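Local coordinates for Card1 endonuclease domain-containing protein (Vibrio cholerae, PDB 1XMX) that is of unknown function but probably binds nucleic acid and carries a Card1-like endonuclease domain of the PDDEXK clan, at residues V41-Q44 with R45-V49; E106-S110 with Y111-I115; L347-N350 with D351-A355; G174-W177 with A178-L182; N250-W253 with L254-L257. All coordinates share one frame; numbering follows the deposited sequence.

Overall arrangement
Along the chain the order is contact 1, contact 2, contact 4, contact 5, contact 3. Contacts 1 and 2, with centres about 26 Å apart, belong to helices 40-52 and 98-110, which flank the N-terminal mixed sheet built round strands 4-9 and 88-92. Contacts 3 and 5 lie in the Card1-like endonuclease region, on helices 349-358 and 243-266, their centres about 23 Å apart. Contact 4, where helix 164-179 gives way to helix 181-201, touches contact 5: Ala178 CB is 3.5 Å from Leu257 CD2. About 53 Å separates the centres of contacts 2 and 5, so the N-terminal sheet and the endonuclease region are separate parts of an elongated chain.

Contact 1. Residues V41-Q44 with R45-V49; sequences VIYQ and RLSDV
Tyr43 and Ser47 make the main polar link in this turn of helix 40-52. Tyr43 O takes two bonds from Ser47, one from the amide N at 2.9 Å and one from OG, also 2.9 Å; the two donors come from opposite faces of the carbonyl plane. With OG beside its own backbone N and anti to the carbonyl carbon (chi1 -67°), the hydroxyl folds back along the helix to reach that oxygen. The same OG lies over one face of the Tyr43 ring, toward the rim, 3.3 Å from CE1. Tyr43 CG is anti to the backbone N (chi1 167°), which lays the ring alongside Ser47, in the next turn. Ser47 OG also bonds to Thr57 OG1, so the hydroxyl has a second partner, on strand 56-61.

Round the helix, Val41 and Arg45 run side by side. The arginine chain is extended as far as NE and lays one face of its guanidinium on Val41 CG2, which is 3.7 Å from NH2. Ile42 and Leu46 point the same way too, with CG2 of the first 4.1 Å from CD1 of the second.

Helix 40-52 is the crossover of a beta-alpha-beta unit between strands 30-35 and 56-61. Leu46 packs on Phe33 and on Val18 of helix 15-22, the Tyr43 ring meets Phe59, and Val49 reaches helix 144-150.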
# COMPACT_ATOMS: atom_id res chain seq x y z
N VAL A 41 -9.34 8.74 -18.73
CA VAL A 41 -9.76 8.17 -17.43
C VAL A 41 -8.63 8.30 -16.36
O VAL A 41 -8.89 8.68 -15.22
CB VAL A 41 -10.32 6.73 -17.58
CG1 VAL A 41 -9.20 5.81 -18.16
CG2 VAL A 41 -10.92 6.24 -16.23
N ILE A 42 -7.38 8.02 -16.76
CA ILE A 42 -6.22 8.22 -15.91
C ILE A 42 -6.18 9.69 -15.50
O ILE A 42 -6.07 10.01 -14.30
CB ILE A 42 -4.87 7.82 -16.60
CG1 ILE A 42 -4.91 6.34 -17.08
CG2 ILE A 42 -3.72 7.98 -15.64
CD1 ILE A 42 -3.77 5.98 -18.05
N TYR A 43 -6.30 10.59 -16.46
CA TYR A 43 -6.45 12.01 -16.16
C TYR A 43 -7.51 12.36 -15.07
O TYR A 43 -7.23 13.17 -14.17
CB TYR A 43 -6.69 12.83 -17.41
CG TYR A 43 -7.15 14.26 -17.13
CD1 TYR A 43 -6.26 15.22 -16.61
CD2 TYR A 43 -8.47 14.65 -17.36
CE1 TYR A 43 -6.70 16.58 -16.34
CE2 TYR A 43 -8.90 15.95 -17.13
CZ TYR A 43 -8.01 16.91 -16.60
OH TYR A 43 -8.44 18.25 -16.38
N GLN A 44 -8.71 11.84 -15.22
CA GLN A 44 -9.80 12.05 -14.30
C GLN A 44 -9.42 11.57 -12.88
O GLN A 44 -9.66 12.28 -11.89
CB GLN A 44 -11.08 11.38 -14.81
CG GLN A 44 -11.61 12.01 -16.12
CD GLN A 44 -12.75 11.19 -16.76
OE1 GLN A 44 -13.10 10.10 -16.29
NE2 GLN A 44 -13.32 11.72 -17.82
N ARG A 45 -8.77 10.41 -12.80
CA ARG A 45 -8.29 9.87 -11.51
C ARG A 45 -7.19 10.73 -10.87
O ARG A 45 -7.19 10.99 -9.62
CB ARG A 45 -7.77 8.47 -11.69
CG ARG A 45 -8.84 7.46 -11.98
CD ARG A 45 -8.15 6.20 -12.42
NE ARG A 45 -9.03 5.22 -13.02
CZ ARG A 45 -8.61 4.25 -13.85
NH1 ARG A 45 -7.32 4.16 -14.17
NH2 ARG A 45 -9.49 3.38 -14.38
N LEU A 46 -6.20 11.10 -11.69
CA LEU A 46 -5.15 12.02 -11.25
C LEU A 46 -5.74 13.32 -10.70
O LEU A 46 -5.27 13.87 -9.68
CB LEU A 46 -4.22 12.39 -12.43
CG LEU A 46 -3.34 11.25 -12.87
CD1 LEU A 46 -2.52 11.59 -14.07
CD2 LEU A 46 -2.36 10.85 -11.71
N SER A 47 -6.75 13.82 -11.41
CA SER A 47 -7.45 15.04 -11.02
C SER A 47 -8.23 14.90 -9.75
O SER A 47 -8.29 15.85 -9.01
CB SER A 47 -8.39 15.47 -12.13
OG SER A 47 -7.60 15.86 -13.24
N ASP A 48 -8.86 13.74 -9.49
CA ASP A 48 -9.55 13.51 -8.17
C ASP A 48 -8.59 13.68 -6.97
O ASP A 48 -8.90 14.32 -5.97
CB ASP A 48 -10.16 12.11 -8.11
CG ASP A 48 -11.29 11.94 -9.09
OD1 ASP A 48 -11.78 12.98 -9.59
OD2 ASP A 48 -11.68 10.76 -9.36
N VAL A 49 -7.42 13.10 -7.09
CA VAL A 49 -6.43 13.21 -6.03
C VAL A 49 -5.92 14.68 -5.91
O VAL A 49 -5.86 15.28 -4.80
CB VAL A 49 -5.28 12.28 -6.35
CG1 VAL A 49 -4.05 12.58 -5.48
CG2 VAL A 49 -5.75 10.81 -6.30
O HOH W 1 -11.47 14.10 -11.80

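Contact 2. Residues E106-S110 with Y111-I115; sequences EVFRS and YHWPI
Val107 O is gripped by Ser110 OG at 2.7 Å and, across the contact, more weakly by Tyr111 N at 3.5 Å. Helix 98-110 is finishing here in a Schellman motif: His112 has positive phi (63°), and bonds run back into the last turn from His112 N to Arg109 O (2.9 Å) and, weakly, from Trp113 N to Phe108 O (3.3 Å). The first of these donors stands above the carbonyl plane, off the lone pairs. Ser110 OG can bend back to Val107 O because its torsion (chi1 68°) sets it between its own N and carbonyl carbon.

Tyr111 runs alongside Val107 and turns a ring edge to the same oxygen, with CD2 3.2 Å from Val107 O; its hydroxyl bonds to Glu80 on helix 68-85. After the turn the chain heads for strand 115-118, and Ile115 CD1 comes back against Arg109 CB at 3.9 Å. The Arg109 guanidinium approaches the His112 ring at its edge and makes a cation-pi contact with Tyr129. On the buried side, Phe108 and Trp113 meet obliquely, their planes 53° apart, and Phe108 CD1 lies at the indole edge, 3.7 Å from Trp113 CE3.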
# COMPACT_ATOMS: atom_id res chain seq x y z
N GLU A 106 12.44 17.78 -26.15
CA GLU A 106 13.05 18.65 -27.19
C GLU A 106 12.35 20.02 -27.18
O GLU A 106 13.00 21.06 -27.18
CB GLU A 106 12.97 18.03 -28.59
CG GLU A 106 13.69 18.87 -29.68
CD GLU A 106 13.31 18.49 -31.13
OE1 GLU A 106 12.09 18.44 -31.42
OE2 GLU A 106 14.21 18.26 -31.99
N VAL A 107 11.03 20.00 -27.19
CA VAL A 107 10.26 21.23 -27.24
C VAL A 107 10.54 22.08 -25.99
O VAL A 107 10.93 23.25 -26.08
CB VAL A 107 8.72 20.96 -27.37
CG1 VAL A 107 7.98 22.27 -27.34
CG2 VAL A 107 8.41 20.18 -28.66
N PHE A 108 10.39 21.49 -24.82
CA PHE A 108 10.52 22.27 -23.58
C PHE A 108 11.96 22.75 -23.33
O PHE A 108 12.19 23.88 -22.86
CB PHE A 108 9.97 21.48 -22.38
CG PHE A 108 8.50 21.19 -22.49
CD1 PHE A 108 7.65 22.09 -23.10
CD2 PHE A 108 7.95 20.06 -21.93
CE1 PHE A 108 6.27 21.83 -23.17
CE2 PHE A 108 6.59 19.81 -21.99
CZ PHE A 108 5.75 20.69 -22.60
N ARG A 109 12.93 21.91 -23.67
CA ARG A 109 14.31 22.31 -23.55
C ARG A 109 14.63 23.56 -24.44
O ARG A 109 15.37 24.46 -24.03
CB ARG A 109 15.24 21.13 -23.83
CG ARG A 109 16.69 21.51 -23.88
CD ARG A 109 17.22 21.89 -22.48
NE ARG A 109 18.66 22.16 -22.57
CZ ARG A 109 19.18 23.28 -23.03
NH1 ARG A 109 18.41 24.28 -23.43
NH2 ARG A 109 20.48 23.40 -23.10
N SER A 110 14.03 23.65 -25.61
CA SER A 110 14.29 24.82 -26.47
C SER A 110 13.76 26.13 -25.91
O SER A 110 14.26 27.18 -26.23
CB SER A 110 13.78 24.63 -27.90
OG SER A 110 12.38 24.60 -27.90
N TYR A 111 12.74 26.05 -25.06
CA TYR A 111 12.20 27.18 -24.32
C TYR A 111 12.97 27.47 -23.03
O TYR A 111 12.61 28.37 -22.29
CB TYR A 111 10.73 26.89 -24.00
CG TYR A 111 9.82 27.11 -25.20
CD1 TYR A 111 9.32 28.38 -25.47
CD2 TYR A 111 9.51 26.07 -26.09
CE1 TYR A 111 8.51 28.61 -26.56
CE2 TYR A 111 8.71 26.30 -27.19
CZ TYR A 111 8.21 27.59 -27.41
OH TYR A 111 7.41 27.88 -28.49
N HIS A 112 14.01 26.70 -22.73
CA HIS A 112 14.77 26.93 -21.49
C HIS A 112 13.95 26.72 -20.21
O HIS A 112 14.25 27.32 -19.18
CB HIS A 112 15.37 28.34 -21.49
CG HIS A 112 16.30 28.57 -22.62
ND1 HIS A 112 17.12 27.57 -23.11
CD2 HIS A 112 16.52 29.66 -23.40
CE1 HIS A 112 17.81 28.04 -24.13
NE2 HIS A 112 17.47 29.30 -24.33
N TRP A 113 12.93 25.88 -20.28
CA TRP A 113 12.15 25.62 -19.11
C TRP A 113 12.83 24.50 -18.36
O TRP A 113 13.40 23.63 -18.99
CB TRP A 113 10.73 25.23 -19.50
CG TRP A 113 9.93 26.41 -19.94
CD1 TRP A 113 10.04 27.72 -19.48
CD2 TRP A 113 8.90 26.43 -20.94
NE1 TRP A 113 9.13 28.53 -20.14
CE2 TRP A 113 8.41 27.75 -21.02
CE3 TRP A 113 8.32 25.45 -21.75
CZ2 TRP A 113 7.39 28.09 -21.87
CZ3 TRP A 113 7.31 25.82 -22.62
CH2 TRP A 113 6.87 27.13 -22.67
N PRO A 114 12.87 24.58 -17.02
CA PRO A 114 13.52 23.55 -16.21
C PRO A 114 12.86 22.20 -16.36
O PRO A 114 11.63 22.09 -16.59
CB PRO A 114 13.40 24.06 -14.75
CG PRO A 114 13.02 25.53 -14.85
CD PRO A 114 12.38 25.73 -16.24
N ILE A 115 13.69 21.17 -16.24
CA ILE A 115 13.22 19.79 -16.45
C ILE A 115 13.76 18.92 -15.34
O ILE A 115 14.96 18.97 -15.05
CB ILE A 115 13.72 19.20 -17.83
CG1 ILE A 115 13.20 20.04 -19.03
CG2 ILE A 115 13.22 17.76 -17.97
CD1 ILE A 115 14.04 19.89 -20.31

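Contact 3. Residues L347-N350 with D351-A355; sequences LRHN and DITRA
Arg348 holds the N-cap position of helix 349-358 in an extended conformation (psi 153°), and its carbonyl O receives Ile352 N at 3.2 Å, in the carbonyl plane, plus a weak bond from Asp351 N.

The Arg348 side chain starts out anti to the backbone N and then bends at chi3 (-46°), which curls the guanidinium back over the first turn. NH1 thereby meets Asp351 OD2 at 2.8 Å in a salt bridge, with the guanidinium and carboxylate planes 67° apart. NH2 of the same group bonds to Met314 O, so the arginine also ties the helix start to a preceding loop. Asp351 OD2 has another partner: a water 2.5 Å away donates to it and accepts from Arg348 N at 2.8 Å. The carboxylate thus reaches the N-cap amide through the water, and a negative charge in the first turn would suit the helix dipole.

This helix follows strand 338-343 and leads to strand 361-363, a beta-alpha-beta crossover in the Card1-like endonuclease domain. Asp351 and Arg354 lean on Leu322 of helix 321-333. The second arginine extends the charged network only loosely: Arg354 NH2 is 3.7 Å from Asp351 OD1, a long approach with the oxygen well out of the guanidinium plane, so that only the charges attract. Leu347 CB packs against Ile352 CG1 at 4.0 Å. Leu347 also rests on Leu362 of strand 361-363.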
# COMPACT_ATOMS: atom_id res chain seq x y z
N LEU A 347 6.61 -22.17 6.28
CA LEU A 347 6.44 -22.07 4.84
C LEU A 347 7.23 -23.16 4.13
O LEU A 347 8.41 -23.34 4.36
CB LEU A 347 6.86 -20.68 4.37
CG LEU A 347 6.58 -19.56 5.38
CD1 LEU A 347 7.90 -19.03 6.04
CD2 LEU A 347 5.80 -18.48 4.69
N ARG A 348 6.56 -23.93 3.29
CA ARG A 348 7.22 -24.96 2.50
C ARG A 348 8.29 -24.32 1.56
O ARG A 348 8.19 -23.13 1.24
CB ARG A 348 6.11 -25.75 1.80
CG ARG A 348 6.51 -26.68 0.68
CD ARG A 348 5.24 -27.03 -0.09
NE ARG A 348 4.13 -27.38 0.80
CZ ARG A 348 2.99 -26.69 0.89
NH1 ARG A 348 2.81 -25.59 0.14
NH2 ARG A 348 2.02 -27.09 1.72
N HIS A 349 9.34 -25.05 1.19
CA HIS A 349 10.40 -24.47 0.37
C HIS A 349 9.99 -23.98 -1.02
O HIS A 349 10.55 -23.01 -1.53
CB HIS A 349 11.66 -25.33 0.28
CG HIS A 349 12.86 -24.65 0.85
ND1 HIS A 349 13.61 -23.73 0.14
CD2 HIS A 349 13.40 -24.69 2.09
CE1 HIS A 349 14.58 -23.26 0.91
NE2 HIS A 349 14.46 -23.82 2.11
N ASN A 350 9.03 -24.69 -1.60
CA ASN A 350 8.31 -24.28 -2.79
C ASN A 350 7.89 -22.86 -2.75
O ASN A 350 8.05 -22.11 -3.74
CB ASN A 350 7.02 -25.08 -2.87
CG ASN A 350 7.23 -26.46 -3.36
OD1 ASN A 350 7.89 -26.66 -4.39
ND2 ASN A 350 6.70 -27.45 -2.62
N ASP A 351 7.25 -22.50 -1.64
CA ASP A 351 6.63 -21.22 -1.53
C ASP A 351 7.65 -20.15 -1.20
O ASP A 351 7.49 -18.97 -1.55
CB ASP A 351 5.46 -21.26 -0.55
CG ASP A 351 4.30 -22.08 -1.09
OD1 ASP A 351 3.86 -21.86 -2.26
OD2 ASP A 351 3.84 -22.98 -0.35
N ILE A 352 8.70 -20.56 -0.54
CA ILE A 352 9.83 -19.69 -0.32
C ILE A 352 10.51 -19.32 -1.65
O ILE A 352 10.67 -18.14 -1.98
CB ILE A 352 10.82 -20.33 0.63
CG1 ILE A 352 10.12 -20.54 1.98
CG2 ILE A 352 12.01 -19.43 0.81
CD1 ILE A 352 11.02 -21.16 3.06
N THR A 353 10.89 -20.33 -2.40
CA THR A 353 11.46 -20.15 -3.71
C THR A 353 10.49 -19.37 -4.61
O THR A 353 10.88 -18.53 -5.37
CB THR A 353 11.81 -21.51 -4.29
OG1 THR A 353 12.85 -22.10 -3.46
CG2 THR A 353 12.29 -21.35 -5.77
N ARG A 354 9.20 -19.60 -4.47
CA ARG A 354 8.26 -18.91 -5.29
C ARG A 354 8.14 -17.41 -4.94
O ARG A 354 8.03 -16.57 -5.85
CB ARG A 354 6.93 -19.54 -5.17
CG ARG A 354 5.89 -18.88 -5.99
CD ARG A 354 5.14 -19.97 -6.75
NE ARG A 354 3.91 -20.33 -6.09
CZ ARG A 354 3.28 -21.48 -6.25
NH1 ARG A 354 3.80 -22.39 -7.06
NH2 ARG A 354 2.16 -21.72 -5.58
N ALA A 355 8.09 -17.10 -3.64
CA ALA A 355 8.09 -15.73 -3.15
C ALA A 355 9.35 -14.98 -3.65
O ALA A 355 9.26 -13.82 -4.08
CB ALA A 355 7.96 -15.70 -1.59
O HOH W 2 4.23 -23.01 2.09

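Contact 4. Residues G174-W177 with A178-L182; sequences GERW and ASNAL
Asn180 and Arg176 meet at a helix-to-helix junction, where helix 164-179 ends and helix 181-201 begins almost at once. Asn180 leaves helical geometry (phi -125°), and its side chain folds back on the turn it has just left. CB lies 3.6 Å from Arg176 O, and a chi1 of -66° holds CG beside the backbone N of Asn180, on the side of the Arg176 carbonyl. CG passes at 3.7 Å from the same oxygen, and ND2 then bonds to Arg176 O at 3.0 Å, in the carbonyl plane and on a lone pair. The backbone N of Asn180 makes only weak bonds, to Arg176 O and Trp177 O, and the side-chain amide adds a sounder one where the regular helix bonding gives out.

ND2 also sits over one face of the Arg176 guanidinium, 3.7 Å from NH2, a contact between two donors and not a bond. Bends at chi2 and chi3 bring the arginine alongside; its guanidinium and the amide are 80° apart.

Next to Arg176 in the chain, Trp177 is buried. Its NE1 bonds to Asp224 on helix 216-227, and its ring meets Trp253 of helix 243-266 edge-to-face. It also touches Leu184, Leu188 and Leu191, so the indole joins the two helices of the junction to their neighbours. Glu175 O is held twice by Ser179, through N at 2.9 Å and through OG at 3.0 Å, the two donors reaching the oxygen from opposite faces of its plane.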
# COMPACT_ATOMS: atom_id res chain seq x y z
N GLY A 174 -0.99 -10.51 21.21
CA GLY A 174 -0.41 -10.84 19.91
C GLY A 174 1.08 -11.08 19.97
O GLY A 174 1.56 -12.01 19.36
N GLU A 175 1.80 -10.22 20.69
CA GLU A 175 3.25 -10.38 20.93
C GLU A 175 3.55 -11.80 21.51
O GLU A 175 4.52 -12.47 21.12
CB GLU A 175 3.76 -9.37 21.98
CG GLU A 175 4.02 -7.89 21.61
CD GLU A 175 4.77 -7.11 22.79
OE1 GLU A 175 4.34 -7.20 23.97
OE2 GLU A 175 5.81 -6.42 22.58
N ARG A 176 2.75 -12.22 22.48
CA ARG A 176 2.99 -13.49 23.14
C ARG A 176 2.81 -14.60 22.18
O ARG A 176 3.56 -15.55 22.18
CB ARG A 176 2.00 -13.78 24.28
CG ARG A 176 1.83 -12.72 25.37
CD ARG A 176 3.09 -12.37 26.02
NE ARG A 176 3.81 -13.48 26.65
CZ ARG A 176 5.03 -13.88 26.27
NH1 ARG A 176 5.67 -13.29 25.23
NH2 ARG A 176 5.63 -14.88 26.93
N TRP A 177 1.73 -14.52 21.42
CA TRP A 177 1.41 -15.61 20.50
C TRP A 177 2.45 -15.61 19.36
O TRP A 177 2.95 -16.66 19.00
CB TRP A 177 -0.02 -15.49 19.98
CG TRP A 177 -1.10 -15.69 21.11
CD1 TRP A 177 -0.88 -16.09 22.41
CD2 TRP A 177 -2.53 -15.49 20.98
NE1 TRP A 177 -2.09 -16.16 23.09
CE2 TRP A 177 -3.11 -15.79 22.24
CE3 TRP A 177 -3.36 -15.09 19.92
CZ2 TRP A 177 -4.49 -15.70 22.48
CZ3 TRP A 177 -4.77 -14.99 20.15
CH2 TRP A 177 -5.31 -15.31 21.42
N ALA A 178 2.83 -14.43 18.88
CA ALA A 178 3.77 -14.34 17.74
C ALA A 178 5.13 -14.89 18.16
O ALA A 178 5.83 -15.51 17.39
CB ALA A 178 3.90 -12.89 17.28
N SER A 179 5.51 -14.62 19.39
CA SER A 179 6.87 -14.96 19.81
C SER A 179 7.03 -16.42 20.30
O SER A 179 8.14 -16.87 20.53
CB SER A 179 7.37 -13.97 20.88
OG SER A 179 6.76 -14.27 22.13
N ASN A 180 5.91 -17.12 20.48
CA ASN A 180 5.90 -18.53 20.80
C ASN A 180 5.05 -19.22 19.75
O ASN A 180 4.25 -20.08 20.08
CB ASN A 180 5.23 -18.73 22.17
CG ASN A 180 6.04 -18.12 23.28
OD1 ASN A 180 7.15 -18.55 23.53
ND2 ASN A 180 5.51 -17.09 23.92
N ALA A 181 5.19 -18.80 18.50
CA ALA A 181 4.25 -19.25 17.45
C ALA A 181 4.24 -20.77 17.18
O ALA A 181 3.18 -21.37 16.97
CB ALA A 181 4.49 -18.49 16.14
N LEU A 182 5.42 -21.38 17.14
CA LEU A 182 5.49 -22.81 16.88
C LEU A 182 4.92 -23.57 18.07
O LEU A 182 4.21 -24.55 17.88
CB LEU A 182 6.91 -23.27 16.56
CG LEU A 182 7.52 -22.83 15.22
CD1 LEU A 182 8.73 -23.65 14.99
CD2 LEU A 182 6.49 -23.02 14.10

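Contact 5. Residues N250-W253 with L254-L257; sequences NGEW and LETL
This is a local contact within helix 243-266 of the Card1-like endonuclease domain, at a spot where a wider pi-type turn at 250-252 is followed by a kink. Gly251 O and Glu255 N are bridged by a water, 2.6 Å from the oxygen and 3.1 Å from the nitrogen, which spans the kink. Regular bonding resumes at Glu252 O, gripped by Thr256 N at 3.1 Å and by Thr256 OG1 at 2.8 Å, from opposite faces of the carbonyl plane.

Trp253 takes the uncommon first torsion (chi1 70°), with CG between the backbone N and the carbonyl carbon, which lays the indole over Leu254. Leu254 CB lies almost straight above the six-membered ring, 3.9 Å from its centroid and 7° off the normal, a CH-pi contact; Leu254 CD1 adds packing on CZ3. Phe344 meets the indole edge-to-face.

On another side of the helix Glu252 and Glu255 cross obliquely, and their like-charged oxygens, Glu252 OE1 and Glu255 OE2, lie 3.2 Å apart. Asn278 ND2 bonds to Glu255 OE2, while Glu255 OE1 lies close to Asp295 OD1. Acidic oxygens thus gather here, consistent with the acidic, metal-binding sites of PDDEXK nucleases, though no role is established for these residues.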
# COMPACT_ATOMS: atom_id res chain seq x y z
N ASN A 250 -10.28 -15.58 16.31
CA ASN A 250 -10.46 -16.26 15.06
C ASN A 250 -9.22 -16.22 14.14
O ASN A 250 -9.05 -17.09 13.25
CB ASN A 250 -11.73 -15.77 14.37
CG ASN A 250 -12.42 -16.88 13.63
OD1 ASN A 250 -11.91 -17.99 13.59
ND2 ASN A 250 -13.59 -16.58 13.06
N GLY A 251 -8.31 -15.29 14.38
CA GLY A 251 -7.10 -15.18 13.56
C GLY A 251 -6.71 -13.75 13.20
O GLY A 251 -5.62 -13.51 12.70
N GLU A 252 -7.61 -12.80 13.44
CA GLU A 252 -7.29 -11.38 13.20
C GLU A 252 -6.26 -10.83 14.15
O GLU A 252 -5.84 -9.70 13.98
CB GLU A 252 -8.54 -10.52 13.30
CG GLU A 252 -9.68 -11.01 12.43
CD GLU A 252 -10.50 -9.84 11.95
OE1 GLU A 252 -10.16 -8.70 12.38
OE2 GLU A 252 -11.48 -10.06 11.16
N TRP A 253 -5.86 -11.61 15.17
CA TRP A 253 -4.79 -11.20 16.07
C TRP A 253 -3.47 -10.82 15.34
O TRP A 253 -2.73 -9.94 15.79
CB TRP A 253 -4.52 -12.27 17.14
CG TRP A 253 -3.90 -13.51 16.62
CD1 TRP A 253 -4.55 -14.61 16.19
CD2 TRP A 253 -2.48 -13.79 16.46
NE1 TRP A 253 -3.66 -15.56 15.78
CE2 TRP A 253 -2.39 -15.09 15.92
CE3 TRP A 253 -1.31 -13.08 16.74
CZ2 TRP A 253 -1.18 -15.70 15.68
CZ3 TRP A 253 -0.09 -13.68 16.46
CH2 TRP A 253 -0.03 -14.97 15.95
N LEU A 254 -3.15 -11.52 14.26
CA LEU A 254 -1.84 -11.39 13.63
C LEU A 254 -1.79 -10.12 12.79
O LEU A 254 -0.77 -9.44 12.74
CB LEU A 254 -1.56 -12.60 12.75
CG LEU A 254 -0.24 -12.50 12.00
CD1 LEU A 254 1.02 -12.39 12.92
CD2 LEU A 254 -0.12 -13.70 11.08
N GLU A 255 -2.88 -9.79 12.14
CA GLU A 255 -2.92 -8.55 11.33
C GLU A 255 -3.02 -7.33 12.27
O GLU A 255 -2.53 -6.27 11.96
CB GLU A 255 -4.07 -8.57 10.32
CG GLU A 255 -5.46 -8.82 10.98
CD GLU A 255 -6.57 -9.01 9.96
OE1 GLU A 255 -6.30 -9.31 8.78
OE2 GLU A 255 -7.74 -8.90 10.32
N THR A 256 -3.75 -7.47 13.36
CA THR A 256 -3.81 -6.45 14.39
C THR A 256 -2.45 -6.14 14.99
O THR A 256 -2.13 -4.97 15.20
CB THR A 256 -4.75 -6.92 15.53
OG1 THR A 256 -6.06 -7.14 15.01
CG2 THR A 256 -4.85 -5.84 16.60
N LEU A 257 -1.68 -7.18 15.32
CA LEU A 257 -0.29 -7.09 15.79
C LEU A 257 0.61 -6.42 14.73
O LEU A 257 1.41 -5.51 15.04
CB LEU A 257 0.25 -8.49 16.12
CG LEU A 257 1.77 -8.53 16.41
CD1 LEU A 257 2.15 -7.86 17.73
CD2 LEU A 257 2.23 -9.98 16.34
O HOH W 3 -4.71 -11.94 10.80